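Local coordinates for putative uncharacterized protein (Ustilago maydis, PDB 4GNX), which binds single-stranded DNA as one subunit, probably the largest, of a three-chain replication protein A complex, at residues C311-C316 with R335-P340; L306-C311 with R343-T348; C404-D409 with V417-S422; R398-N403 with S422-V427. All coordinates share one frame; numbering follows the deposited sequence.

In the fold
The four contacts all belong to the third and last OB-type domain of the chain and form two nested pairs in series. Strand 290-310 runs into interaction 2, where 306-311 pairs with 343-348 and closes a loop that carries the zinc-binding insertion. Interaction 1, between 311-316 and 335-340, closes a smaller loop inside it, and the two share Cys311. Strand 355-362 and three helices follow, and then the hairpin of strands 398-411 and 414-426. Interaction 4 joins the outer parts of this hairpin, and interaction 3, nested within it, the inner parts, with Ser422 common to both. Strands 290-310 and 398-411 are sheet neighbours, and Thr348 packs on Ile421, tying interaction 2 to interaction 3.

Interaction 1 of 4, residues C311-C316 with R335-P340; sequences CASEGC and RSYATP. With ZN (zinc ion), chain I.
A four-cysteine zinc site, set in the insertion that leaves the OB fold after strand 290-310, is the setting of this contact, consistent with the zinc-ribbon element known from the corresponding domain of other replication protein A large subunits. SG of Cys311 binds the zinc at 2.3 Å, and Cys316 supplies a second sulfur; in both residues SG is anti to the backbone N. Cys330 and Cys333 complete the shell, and the sulfurs of Cys311 and Cys333 are also modelled as a disulfide. Between the two ligands of 311-316 the chain makes a type II turn from Ser313 to Cys316, closed by a backbone hydrogen bond of 3.1 Å from Cys316 N to Ser313 O, with Gly315 at its third position.

Tyr337 reaches across to this loop. CB of Ala312 stands over the middle of its ring, 3.6 Å from the centroid and 10° off the normal, a CH-pi contact. Above the opposite face lies NH1 of Arg335, displaced toward the rim, so the ring lies between a methyl group and a guanidinium nitrogen. The phenol tip is fixed by a hydrogen bond of 3.0 Å between Tyr337 OH and Ser313 OG, in which either hydroxyl may be the donor. SG of Cys311 approaches the same ring obliquely, 4.3 Å from Tyr337 CE1, a sulfur-aromatic contact.

Tyr337 ends the last strand of a small antiparallel sheet and is backbone-bonded to Trp328 in strand 328-330, while Pro340, on the way to strand 341-352, packs on Trp328.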
# COMPACT_ATOMS: atom_id res chain seq x y z
N CYS C 311 25.71 23.08 20.51
CA CYS C 311 27.08 23.58 20.40
C CYS C 311 27.42 24.06 19.01
O CYS C 311 27.13 23.38 18.02
CB CYS C 311 28.05 22.47 20.80
SG CYS C 311 29.82 22.78 20.57
N ALA C 312 28.05 25.23 18.93
CA ALA C 312 28.42 25.85 17.65
C ALA C 312 29.70 25.28 17.02
O ALA C 312 30.24 25.85 16.06
CB ALA C 312 28.49 27.36 17.79
N SER C 313 30.18 24.14 17.53
CA SER C 313 31.35 23.49 16.96
C SER C 313 30.96 22.72 15.73
O SER C 313 29.91 22.08 15.69
CB SER C 313 32.00 22.52 17.96
OG SER C 313 32.94 23.17 18.80
N GLU C 314 31.82 22.80 14.71
CA GLU C 314 31.72 21.96 13.53
C GLU C 314 31.65 20.49 13.94
O GLU C 314 32.49 20.02 14.73
CB GLU C 314 32.92 22.23 12.59
CG GLU C 314 33.09 21.24 11.43
CD GLU C 314 31.89 21.17 10.50
OE1 GLU C 314 31.06 22.10 10.50
OE2 GLU C 314 31.79 20.16 9.75
N GLY C 315 30.65 19.78 13.44
CA GLY C 315 30.50 18.36 13.71
C GLY C 315 29.84 18.02 15.04
O GLY C 315 29.29 16.92 15.18
N CYS C 316 29.89 18.95 15.99
CA CYS C 316 29.37 18.75 17.36
C CYS C 316 27.93 19.26 17.57
O CYS C 316 27.56 20.36 17.11
CB CYS C 316 30.32 19.36 18.40
SG CYS C 316 29.92 19.04 20.14
N ARG C 335 34.33 25.03 25.80
CA ARG C 335 34.39 26.39 25.24
C ARG C 335 33.01 27.05 25.34
O ARG C 335 32.06 26.44 25.84
CB ARG C 335 34.85 26.34 23.78
CG ARG C 335 35.36 27.67 23.26
CD ARG C 335 35.28 27.74 21.75
NE ARG C 335 35.86 29.00 21.33
CZ ARG C 335 35.17 30.05 20.90
NH1 ARG C 335 33.86 29.98 20.78
NH2 ARG C 335 35.82 31.16 20.56
N SER C 336 32.92 28.29 24.86
CA SER C 336 31.71 29.09 24.93
C SER C 336 31.52 29.99 23.72
O SER C 336 32.48 30.49 23.16
CB SER C 336 31.67 29.95 26.20
OG SER C 336 31.53 29.15 27.36
N TYR C 337 30.25 30.17 23.33
CA TYR C 337 29.87 31.02 22.22
C TYR C 337 28.76 31.97 22.68
O TYR C 337 27.92 31.61 23.52
CB TYR C 337 29.35 30.17 21.07
CG TYR C 337 30.29 29.08 20.61
CD1 TYR C 337 30.35 27.84 21.27
CD2 TYR C 337 31.09 29.27 19.49
CE1 TYR C 337 31.21 26.84 20.82
CE2 TYR C 337 31.95 28.28 19.04
CZ TYR C 337 32.01 27.07 19.70
OH TYR C 337 32.88 26.11 19.23
N ALA C 338 28.75 33.19 22.13
CA ALA C 338 27.64 34.14 22.34
C ALA C 338 26.30 33.60 21.82
O ALA C 338 25.26 33.78 22.46
CB ALA C 338 27.95 35.48 21.68
N THR C 339 26.35 32.92 20.68
CA THR C 339 25.16 32.41 20.01
C THR C 339 25.13 30.89 20.08
O THR C 339 26.15 30.23 19.83
CB THR C 339 25.14 32.85 18.53
OG1 THR C 339 25.36 34.27 18.46
CG2 THR C 339 23.82 32.51 17.85
N PRO C 340 23.95 30.31 20.44
CA PRO C 340 23.79 28.88 20.37
C PRO C 340 23.19 28.48 19.03
O PRO C 340 22.54 29.30 18.37
CB PRO C 340 22.78 28.59 21.49
CG PRO C 340 21.93 29.82 21.54
CD PRO C 340 22.74 30.97 20.98
ZN ZN I . 30.65 20.83 21.47

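Interaction 2 of 4, residues L306-C311 with R343-T348; sequences LYYTAC and RYILST. With ZN (zinc ion), chain I; nucleotides of chain G.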
# COMPACT_ATOMS: atom_id res chain seq x y z
N LEU C 306 10.57 21.61 21.79
CA LEU C 306 10.69 21.21 20.39
C LEU C 306 12.15 21.21 19.97
O LEU C 306 12.59 20.37 19.19
CB LEU C 306 9.93 22.20 19.51
CG LEU C 306 9.08 21.73 18.34
CD1 LEU C 306 8.62 22.95 17.57
CD2 LEU C 306 9.75 20.73 17.40
N TYR C 307 12.89 22.17 20.49
CA TYR C 307 14.29 22.29 20.16
C TYR C 307 15.14 22.65 21.37
O TYR C 307 14.65 23.19 22.36
CB TYR C 307 14.50 23.30 19.03
CG TYR C 307 13.88 24.65 19.28
CD1 TYR C 307 14.47 25.56 20.17
CD2 TYR C 307 12.71 25.02 18.63
CE1 TYR C 307 13.91 26.81 20.40
CE2 TYR C 307 12.15 26.27 18.84
CZ TYR C 307 12.75 27.15 19.73
OH TYR C 307 12.20 28.39 19.95
N TYR C 308 16.41 22.30 21.28
CA TYR C 308 17.37 22.57 22.34
C TYR C 308 18.45 23.46 21.77
O TYR C 308 18.60 23.54 20.54
CB TYR C 308 17.95 21.27 22.92
CG TYR C 308 18.88 20.50 22.00
CD1 TYR C 308 20.27 20.53 22.19
CD2 TYR C 308 18.37 19.74 20.95
CE1 TYR C 308 21.12 19.83 21.34
CE2 TYR C 308 19.21 19.04 20.10
CZ TYR C 308 20.57 19.09 20.30
OH TYR C 308 21.36 18.39 19.43
N THR C 309 19.15 24.15 22.66
CA THR C 309 20.29 24.98 22.30
C THR C 309 21.55 24.12 22.22
O THR C 309 21.96 23.52 23.21
CB THR C 309 20.52 26.11 23.33
OG1 THR C 309 20.82 25.53 24.61
CG2 THR C 309 19.31 27.01 23.45
N ALA C 310 22.17 24.10 21.04
CA ALA C 310 23.29 23.19 20.74
C ALA C 310 24.63 23.87 20.44
O ALA C 310 24.68 25.06 20.12
CB ALA C 310 22.89 22.23 19.61
N CYS C 311 25.71 23.08 20.51
CA CYS C 311 27.08 23.58 20.40
C CYS C 311 27.42 24.06 19.01
O CYS C 311 27.13 23.38 18.02
CB CYS C 311 28.05 22.47 20.80
SG CYS C 311 29.82 22.78 20.57
N ARG C 343 18.78 22.98 17.52
CA ARG C 343 18.52 21.71 16.87
C ARG C 343 17.17 21.16 17.34
O ARG C 343 16.75 21.42 18.47
CB ARG C 343 19.63 20.71 17.17
CG ARG C 343 20.95 21.02 16.50
CD ARG C 343 21.89 19.82 16.53
NE ARG C 343 21.72 18.90 15.40
CZ ARG C 343 22.20 19.09 14.17
NH1 ARG C 343 22.88 20.19 13.85
NH2 ARG C 343 22.00 18.18 13.23
N TYR C 344 16.52 20.40 16.48
CA TYR C 344 15.23 19.79 16.82
C TYR C 344 15.38 18.55 17.69
O TYR C 344 16.32 17.77 17.53
CB TYR C 344 14.43 19.43 15.57
CG TYR C 344 13.76 20.61 14.88
CD1 TYR C 344 14.09 20.96 13.56
CD2 TYR C 344 12.80 21.38 15.53
CE1 TYR C 344 13.49 22.04 12.93
CE2 TYR C 344 12.20 22.46 14.90
CZ TYR C 344 12.55 22.78 13.60
OH TYR C 344 11.95 23.84 12.99
N ILE C 345 14.44 18.41 18.60
CA ILE C 345 14.18 17.16 19.31
C ILE C 345 12.68 16.87 19.23
O ILE C 345 11.96 16.84 20.22
CB ILE C 345 14.69 17.20 20.76
CG1 ILE C 345 14.58 18.63 21.33
CG2 ILE C 345 16.13 16.72 20.77
CD1 ILE C 345 14.95 18.81 22.79
N LEU C 346 12.22 16.67 18.01
CA LEU C 346 10.81 16.61 17.69
C LEU C 346 10.06 15.45 18.34
O LEU C 346 10.47 14.28 18.24
CB LEU C 346 10.67 16.50 16.18
CG LEU C 346 9.25 16.46 15.61
CD1 LEU C 346 8.91 17.85 15.10
CD2 LEU C 346 9.19 15.45 14.48
N SER C 347 8.95 15.77 18.99
CA SER C 347 8.05 14.75 19.50
C SER C 347 6.71 14.86 18.78
O SER C 347 5.96 15.82 18.99
CB SER C 347 7.85 14.92 21.00
OG SER C 347 7.61 13.67 21.60
N THR C 348 6.40 13.88 17.92
CA THR C 348 5.20 13.99 17.09
C THR C 348 4.26 12.80 17.15
O THR C 348 4.68 11.67 17.02
CB THR C 348 5.57 14.26 15.63
OG1 THR C 348 4.37 14.52 14.91
CG2 THR C 348 6.29 13.07 15.00
ZN ZN I . 30.65 20.83 21.47
P DT G 13 26.19 14.50 19.92
OP1 DT G 13 26.26 15.98 19.94
OP2 DT G 13 27.28 13.73 20.58
O5' DT G 13 24.79 14.04 20.51
C5' DT G 13 24.11 14.77 21.56
C4' DT G 13 22.83 15.38 21.04
O4' DT G 13 22.65 15.08 19.64
C3' DT G 13 21.55 14.90 21.70
O3' DT G 13 21.18 15.81 22.73
C2' DT G 13 20.49 15.05 20.62
C1' DT G 13 21.27 15.18 19.32
N1 DT G 13 20.96 14.11 18.35
C2 DT G 13 20.82 14.44 17.02
O2 DT G 13 20.91 15.58 16.60
N3 DT G 13 20.56 13.37 16.20
C4 DT G 13 20.43 12.04 16.57
O4 DT G 13 20.19 11.19 15.71
C5 DT G 13 20.60 11.77 17.98
C7 DT G 13 20.48 10.37 18.48
C6 DT G 13 20.85 12.81 18.79
P DT G 18 2.12 12.72 29.46
OP1 DT G 18 2.08 13.39 30.79
OP2 DT G 18 1.26 11.53 29.21
O5' DT G 18 1.79 13.82 28.36
C5' DT G 18 2.33 15.16 28.45
C4' DT G 18 2.83 15.61 27.10
O4' DT G 18 3.86 14.69 26.66
C3' DT G 18 1.78 15.60 25.99
O3' DT G 18 1.14 16.88 25.81
C2' DT G 18 2.53 15.14 24.75
C1' DT G 18 3.87 14.60 25.25
N1 DT G 18 4.16 13.20 24.91
C2 DT G 18 5.34 12.94 24.26
O2 DT G 18 6.13 13.82 23.93
N3 DT G 18 5.57 11.62 23.99
C4 DT G 18 4.76 10.55 24.31
O4 DT G 18 5.10 9.41 24.01
C5 DT G 18 3.54 10.89 25.01
C7 DT G 18 2.60 9.79 25.40
C6 DT G 18 3.31 12.18 25.27
P DT G 14 21.56 15.50 24.24
OP1 DT G 14 22.84 16.21 24.49
OP2 DT G 14 21.46 14.04 24.50
O5' DT G 14 20.33 16.23 24.93
C5' DT G 14 19.80 17.44 24.37
C4' DT G 14 18.61 17.89 25.17
O4' DT G 14 17.42 17.33 24.58
C3' DT G 14 18.62 17.42 26.63
O3' DT G 14 18.11 18.39 27.54
C2' DT G 14 17.75 16.18 26.62
C1' DT G 14 16.80 16.39 25.45
N1 DT G 14 16.56 15.15 24.69
C2 DT G 14 15.27 14.67 24.63
O2 DT G 14 14.32 15.23 25.16
N3 DT G 14 15.13 13.49 23.92
C4 DT G 14 16.13 12.78 23.29
O4 DT G 14 15.86 11.75 22.69
C5 DT G 14 17.46 13.35 23.40
C7 DT G 14 18.61 12.64 22.74
C6 DT G 14 17.60 14.49 24.08
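The carbonyl oxygen of Leu306 is gripped twice: by a nearly straight hydrogen bond from Ile345 N (2.8 Å, 168°) lying in the carbonyl plane, and by a CA-H...O contact from Tyr344 CA at 3.6 Å. Beyond it the antiparallel strands continue through the non-hydrogen-bonded pair Tyr307-Tyr344 to the hydrogen-bonded pair Tyr308-Arg343, where Tyr308 N gives to Arg343 O at 3.0 Å and Arg343 N to Tyr308 O.

On one face of the sheet CD2 of Leu306 packs against CD2 of Tyr344 at 3.6 Å, and Leu377 of helix 374-381 touches both side chains. The other face meets DNA chain G. Tyr308 and Arg343 lie side by side there, with CB of Arg343 3.4 Å from Tyr308 CE2 and the guanidinium turned 62° from the ring. The phenol oxygen is tied to Asn317 O of the zinc loop. Ile345 crosses the ring at about a right angle, its CG2 3.8 Å from Tyr308 CD2, while C5' of DT14 of chain G lies over one ring face. NE of Arg343 is 3.6 Å from O2 of DT13 of chain G, and Ser347 OG donates to O2 of DT18 of chain G at 2.8 Å.

These approaches are to sugars and to O2 atoms of bases; a positive guanidinium beside a base carbonyl would probably steady that base electrostatically, while the tyrosine ring and Ile345 offer apolar surface to the deoxyriboses.

Interaction 3 of 4, residues C404-D409 with V417-S422; sequences CRAKMD and VRYTIS. With nucleotides of chain G.
Asp409 and Arg418 cross obliquely, carboxylate and guanidinium planes 73° apart, so that a single oxygen makes their salt bridge. NE of Arg418 meets OD2 of Asp409 at 2.9 Å, nearly along the C-O axis, though OD2 sits 31° out of the guanidinium plane. Arg418 NH1, on the other side of the group, makes a weak hydrogen bond with Ser360 OG, and the side chain also packs on a thymine base.

On the same face Arg405 and Thr420 run side by side, CG of Arg405 3.9 Å from CB of Thr420. Arg405 then bends at its third torsion and carries NH1 toward the DNA, 3.4 Å from OP1 of DT11 of chain G and 3.6 Å from O2 of DT10 of chain G. NZ of Lys407 comes within 3.8 Å of O4 of the same DT11; these cationic ends would favour the negatively charged strand.

The opposite face is largely apolar. CB of Ala406 approaches the Tyr419 ring obliquely, 3.5 Å from CD2, and CG1 of Val417 lies above one face of that ring, toward its rim. Met408, bent at its second and third torsions, brings SD across to Val417 CG2. Beneath run two hydrogen-bonded pairs, Arg405-Thr420 and Lys407-Arg418, with Thr420 N to Arg405 O at 3.0 Å.

This twisted antiparallel hairpin, with a cationic, DNA-facing side, corresponds to the strand 4-strand 5 hairpin of an OB fold, and its contacts place it in the single-strand-binding groove.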
# COMPACT_ATOMS: atom_id res chain seq x y z
N CYS C 404 11.40 3.97 10.25
CA CYS C 404 11.68 4.02 11.67
C CYS C 404 12.47 2.85 12.21
O CYS C 404 12.44 1.74 11.66
CB CYS C 404 10.39 4.08 12.48
SG CYS C 404 9.17 5.24 11.88
N ARG C 405 13.15 3.12 13.31
CA ARG C 405 13.70 2.10 14.18
C ARG C 405 12.91 2.14 15.49
O ARG C 405 12.35 3.17 15.86
CB ARG C 405 15.20 2.33 14.41
CG ARG C 405 15.62 3.80 14.36
CD ARG C 405 17.13 3.98 14.50
NE ARG C 405 17.58 3.66 15.85
CZ ARG C 405 18.85 3.42 16.20
NH1 ARG C 405 19.82 3.44 15.29
NH2 ARG C 405 19.15 3.14 17.46
N ALA C 406 12.87 1.00 16.18
CA ALA C 406 12.26 0.92 17.51
C ALA C 406 13.22 0.19 18.43
O ALA C 406 13.65 -0.92 18.12
CB ALA C 406 10.93 0.18 17.45
N LYS C 407 13.55 0.82 19.55
CA LYS C 407 14.52 0.30 20.49
C LYS C 407 14.09 0.52 21.92
O LYS C 407 13.20 1.32 22.19
CB LYS C 407 15.87 1.00 20.29
CG LYS C 407 16.90 0.17 19.56
CD LYS C 407 18.17 0.04 20.39
CE LYS C 407 18.90 1.35 20.57
NZ LYS C 407 20.27 1.13 21.12
N MET C 408 14.74 -0.20 22.83
CA MET C 408 14.60 0.04 24.26
C MET C 408 15.57 1.11 24.73
O MET C 408 16.76 1.06 24.41
CB MET C 408 14.88 -1.25 25.04
CG MET C 408 13.84 -2.35 24.89
SD MET C 408 12.13 -1.81 25.12
CE MET C 408 12.14 -1.14 26.78
N ASP C 409 15.05 2.09 25.47
CA ASP C 409 15.88 3.03 26.23
C ASP C 409 15.77 2.68 27.69
O ASP C 409 14.73 2.20 28.13
CB ASP C 409 15.40 4.46 26.07
CG ASP C 409 15.56 4.98 24.68
OD1 ASP C 409 16.16 4.27 23.84
OD2 ASP C 409 15.08 6.11 24.42
N VAL C 417 10.04 1.81 25.35
CA VAL C 417 10.33 1.70 23.91
C VAL C 417 10.23 3.07 23.27
O VAL C 417 9.33 3.84 23.58
CB VAL C 417 9.38 0.75 23.16
CG1 VAL C 417 9.66 0.78 21.67
CG2 VAL C 417 9.54 -0.67 23.68
N ARG C 418 11.17 3.38 22.38
CA ARG C 418 11.03 4.59 21.59
C ARG C 418 11.06 4.35 20.08
O ARG C 418 11.69 3.42 19.58
CB ARG C 418 11.98 5.70 22.05
CG ARG C 418 11.75 6.09 23.51
CD ARG C 418 11.83 7.58 23.78
NE ARG C 418 13.16 8.14 23.60
CZ ARG C 418 13.50 8.99 22.63
NH1 ARG C 418 12.60 9.41 21.75
NH2 ARG C 418 14.75 9.42 22.53
N TYR C 419 10.31 5.18 19.36
CA TYR C 419 10.22 5.09 17.93
C TYR C 419 10.90 6.31 17.30
O TYR C 419 10.50 7.46 17.52
CB TYR C 419 8.76 4.98 17.50
CG TYR C 419 8.02 3.80 18.13
CD1 TYR C 419 7.03 3.99 19.09
CD2 TYR C 419 8.31 2.49 17.74
CE1 TYR C 419 6.36 2.90 19.66
CE2 TYR C 419 7.65 1.40 18.30
CZ TYR C 419 6.68 1.61 19.25
OH TYR C 419 6.05 0.50 19.79
N THR C 420 11.95 6.05 16.53
CA THR C 420 12.73 7.11 15.94
C THR C 420 12.49 7.16 14.44
O THR C 420 12.38 6.13 13.78
CB THR C 420 14.22 6.92 16.22
OG1 THR C 420 14.39 6.48 17.57
CG2 THR C 420 14.98 8.23 16.02
N ILE C 421 12.40 8.37 13.91
CA ILE C 421 12.32 8.57 12.49
C ILE C 421 13.74 8.63 11.95
O ILE C 421 14.55 9.41 12.43
CB ILE C 421 11.52 9.85 12.17
CG1 ILE C 421 10.06 9.67 12.63
CG2 ILE C 421 11.56 10.14 10.68
CD1 ILE C 421 9.27 10.94 12.88
N SER C 422 14.04 7.78 10.98
CA SER C 422 15.30 7.84 10.27
C SER C 422 15.14 8.57 8.93
O SER C 422 16.00 9.36 8.52
CB SER C 422 15.91 6.45 10.12
OG SER C 422 15.00 5.55 9.53
P DT G 11 22.46 4.48 12.07
OP1 DT G 11 21.35 5.13 12.82
OP2 DT G 11 22.64 4.79 10.63
O5' DT G 11 23.84 4.78 12.80
C5' DT G 11 23.93 5.42 14.10
C4' DT G 11 23.76 6.92 13.99
O4' DT G 11 22.72 7.34 14.89
C3' DT G 11 24.97 7.76 14.39
O3' DT G 11 24.95 9.05 13.76
C2' DT G 11 24.81 7.86 15.90
C1' DT G 11 23.29 7.84 16.10
N1 DT G 11 22.82 6.99 17.20
C2 DT G 11 21.49 7.06 17.54
O2 DT G 11 20.70 7.81 16.99
N3 DT G 11 21.12 6.22 18.56
C4 DT G 11 21.92 5.33 19.24
O4 DT G 11 21.44 4.64 20.14
C5 DT G 11 23.31 5.30 18.82
C7 DT G 11 24.25 4.37 19.51
C6 DT G 11 23.68 6.12 17.83
P DT G 17 7.68 9.73 31.44
OP1 DT G 17 8.18 9.15 32.71
OP2 DT G 17 7.40 8.84 30.29
O5' DT G 17 6.34 10.53 31.79
C5' DT G 17 6.25 11.96 31.58
C4' DT G 17 5.73 12.25 30.19
O4' DT G 17 6.75 11.96 29.20
C3' DT G 17 4.49 11.45 29.75
O3' DT G 17 3.62 12.34 29.04
C2' DT G 17 5.05 10.44 28.77
C1' DT G 17 6.16 11.25 28.13
N1 DT G 17 7.23 10.50 27.43
C2 DT G 17 8.34 11.21 27.01
O2 DT G 17 8.48 12.41 27.21
N3 DT G 17 9.29 10.46 26.36
C4 DT G 17 9.23 9.11 26.08
O4 DT G 17 10.16 8.57 25.49
C5 DT G 17 8.04 8.43 26.53
C7 DT G 17 7.89 6.97 26.27
C6 DT G 17 7.11 9.15 27.17
P DT G 10 23.06 -3.16 10.75
OP1 DT G 10 24.12 -3.16 9.71
OP2 DT G 10 23.43 -3.46 12.16
O5' DT G 10 22.37 -1.72 10.72
C5' DT G 10 23.14 -0.50 10.88
C4' DT G 10 22.36 0.53 11.68
O4' DT G 10 21.97 -0.04 12.95
C3' DT G 10 23.11 1.82 12.02
O3' DT G 10 22.17 2.89 12.13
C2' DT G 10 23.65 1.53 13.41
C1' DT G 10 22.50 0.74 14.01
N1 DT G 10 22.87 -0.16 15.12
C2 DT G 10 22.84 0.33 16.40
O2 DT G 10 22.53 1.48 16.66
N3 DT G 10 23.18 -0.58 17.37
C4 DT G 10 23.54 -1.90 17.19
O4 DT G 10 23.83 -2.59 18.16
C5 DT G 10 23.56 -2.35 15.82
C7 DT G 10 23.94 -3.77 15.52
C6 DT G 10 23.22 -1.47 14.86

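Interaction 4 of 4, residues R398-N403 with S422-V427; sequences RMYMFN and SRAAPV
Strands 398-403 and 423-426 run antiparallel at 142° between their directions, in a ladder that begins with a bulge. Asn403 faces both Ser422 and Arg423, a classic beta bulge. Its carbonyl oxygen accepts from Ser422 N at 2.8 Å, nearly along the C=O axis, and from Ser422 OG at 2.9 Å, the hydroxyl standing above the carbonyl plane (74° out of it); Arg423 N adds a weak bond. In return Asn403 N gives a nearly straight bond of 2.7 Å to Arg423 O. Further on, Met401 N binds Ala425 O at 2.7 Å and Ala425 N binds Met401 O, and Val427 N reaches Met399 O weakly.

The bulge lies where the chain turns a corner at Ser422, so that strand 414-426 passes from one face of the structure to another. Such a bend in a long final strand is consistent with the strongly curved strands of an OB barrel.

Of the side chains, Phe402 and Ala424 share a face: CB of Ala424 lies 3.7 Å from Phe402 CD2, approaching obliquely. CB of Tyr400 stands 3.5 Å above one face of the Phe402 ring, toward its rim. The Tyr400 ring itself presents an edge to Ala425 O, 3.6 Å from CD2. Farther along, Met399 and Val427 cross obliquely, CG to CG2 at 3.7 Å. Leu369 of helix 363-370 packs on both Tyr400 and Ala424, and Asp365 of the same helix accepts a hydrogen bond from Ala424 N.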
# COMPACT_ATOMS: atom_id res chain seq x y z
N ARG C 398 -0.73 16.44 7.61
CA ARG C 398 0.11 16.11 6.45
C ARG C 398 0.56 14.67 6.54
O ARG C 398 0.80 14.18 7.65
CB ARG C 398 1.33 17.01 6.37
CG ARG C 398 1.03 18.47 6.19
CD ARG C 398 1.91 19.02 5.09
NE ARG C 398 2.02 20.46 5.22
CZ ARG C 398 1.42 21.32 4.42
NH1 ARG C 398 0.69 20.88 3.41
NH2 ARG C 398 1.57 22.62 4.63
N MET C 399 0.69 14.03 5.39
CA MET C 399 0.89 12.58 5.32
C MET C 399 2.28 12.16 4.84
O MET C 399 2.80 12.68 3.84
CB MET C 399 -0.17 11.99 4.39
CG MET C 399 -0.48 10.54 4.67
SD MET C 399 -1.95 9.95 3.80
CE MET C 399 -3.12 11.28 4.16
N TYR C 400 2.88 11.20 5.54
CA TYR C 400 4.26 10.79 5.22
C TYR C 400 4.47 9.30 5.22
O TYR C 400 3.81 8.59 5.97
CB TYR C 400 5.26 11.39 6.22
CG TYR C 400 5.30 12.88 6.23
CD1 TYR C 400 4.41 13.62 7.00
CD2 TYR C 400 6.20 13.55 5.44
CE1 TYR C 400 4.43 14.99 6.98
CE2 TYR C 400 6.24 14.93 5.42
CZ TYR C 400 5.35 15.64 6.19
OH TYR C 400 5.41 17.01 6.16
N MET C 401 5.41 8.85 4.40
CA MET C 401 6.03 7.56 4.62
C MET C 401 7.11 7.76 5.65
O MET C 401 7.99 8.60 5.47
CB MET C 401 6.61 6.98 3.34
CG MET C 401 5.68 5.99 2.63
SD MET C 401 5.15 4.56 3.61
CE MET C 401 6.68 4.13 4.43
N PHE C 402 7.04 7.02 6.74
CA PHE C 402 8.02 7.13 7.81
C PHE C 402 8.87 5.87 7.90
O PHE C 402 8.36 4.76 8.02
CB PHE C 402 7.33 7.32 9.16
CG PHE C 402 6.66 8.64 9.33
CD1 PHE C 402 5.28 8.73 9.36
CD2 PHE C 402 7.41 9.80 9.49
CE1 PHE C 402 4.64 9.94 9.53
CE2 PHE C 402 6.79 11.02 9.66
CZ PHE C 402 5.40 11.10 9.69
N ASN C 403 10.17 6.06 7.87
CA ASN C 403 11.08 4.96 8.07
C ASN C 403 11.61 5.03 9.49
O ASN C 403 12.18 6.04 9.91
CB ASN C 403 12.23 5.02 7.06
CG ASN C 403 13.04 3.75 7.04
OD1 ASN C 403 12.49 2.67 7.24
ND2 ASN C 403 14.35 3.87 6.83
N SER C 422 14.04 7.78 10.98
CA SER C 422 15.30 7.84 10.27
C SER C 422 15.14 8.57 8.93
O SER C 422 16.00 9.36 8.52
CB SER C 422 15.91 6.45 10.12
OG SER C 422 15.00 5.55 9.53
N ARG C 423 14.05 8.29 8.22
CA ARG C 423 13.66 9.13 7.09
C ARG C 423 12.16 9.33 7.08
O ARG C 423 11.42 8.44 7.44
CB ARG C 423 14.10 8.53 5.75
CG ARG C 423 14.56 9.58 4.74
CD ARG C 423 14.70 9.03 3.33
NE ARG C 423 13.51 9.25 2.49
CZ ARG C 423 13.50 9.24 1.16
NH1 ARG C 423 14.63 9.03 0.49
NH2 ARG C 423 12.37 9.45 0.49
N ALA C 424 11.74 10.52 6.70
CA ALA C 424 10.33 10.77 6.40
C ALA C 424 10.21 11.33 4.98
O ALA C 424 10.80 12.34 4.65
CB ALA C 424 9.73 11.73 7.41
N ALA C 425 9.46 10.64 4.14
CA ALA C 425 9.23 11.13 2.78
C ALA C 425 7.76 11.47 2.65
O ALA C 425 6.92 10.79 3.23
CB ALA C 425 9.63 10.09 1.76
N PRO C 426 7.44 12.55 1.91
CA PRO C 426 6.03 12.90 1.70
C PRO C 426 5.38 11.87 0.77
O PRO C 426 6.02 11.40 -0.16
CB PRO C 426 6.12 14.26 1.01
CG PRO C 426 7.43 14.22 0.30
CD PRO C 426 8.36 13.44 1.18
N VAL C 427 4.15 11.49 1.05
CA VAL C 427 3.47 10.47 0.25
C VAL C 427 3.37 10.80 -1.24
O VAL C 427 3.01 11.92 -1.63
CB VAL C 427 2.05 10.20 0.79
CG1 VAL C 427 1.29 9.25 -0.14
CG2 VAL C 427 2.10 9.66 2.23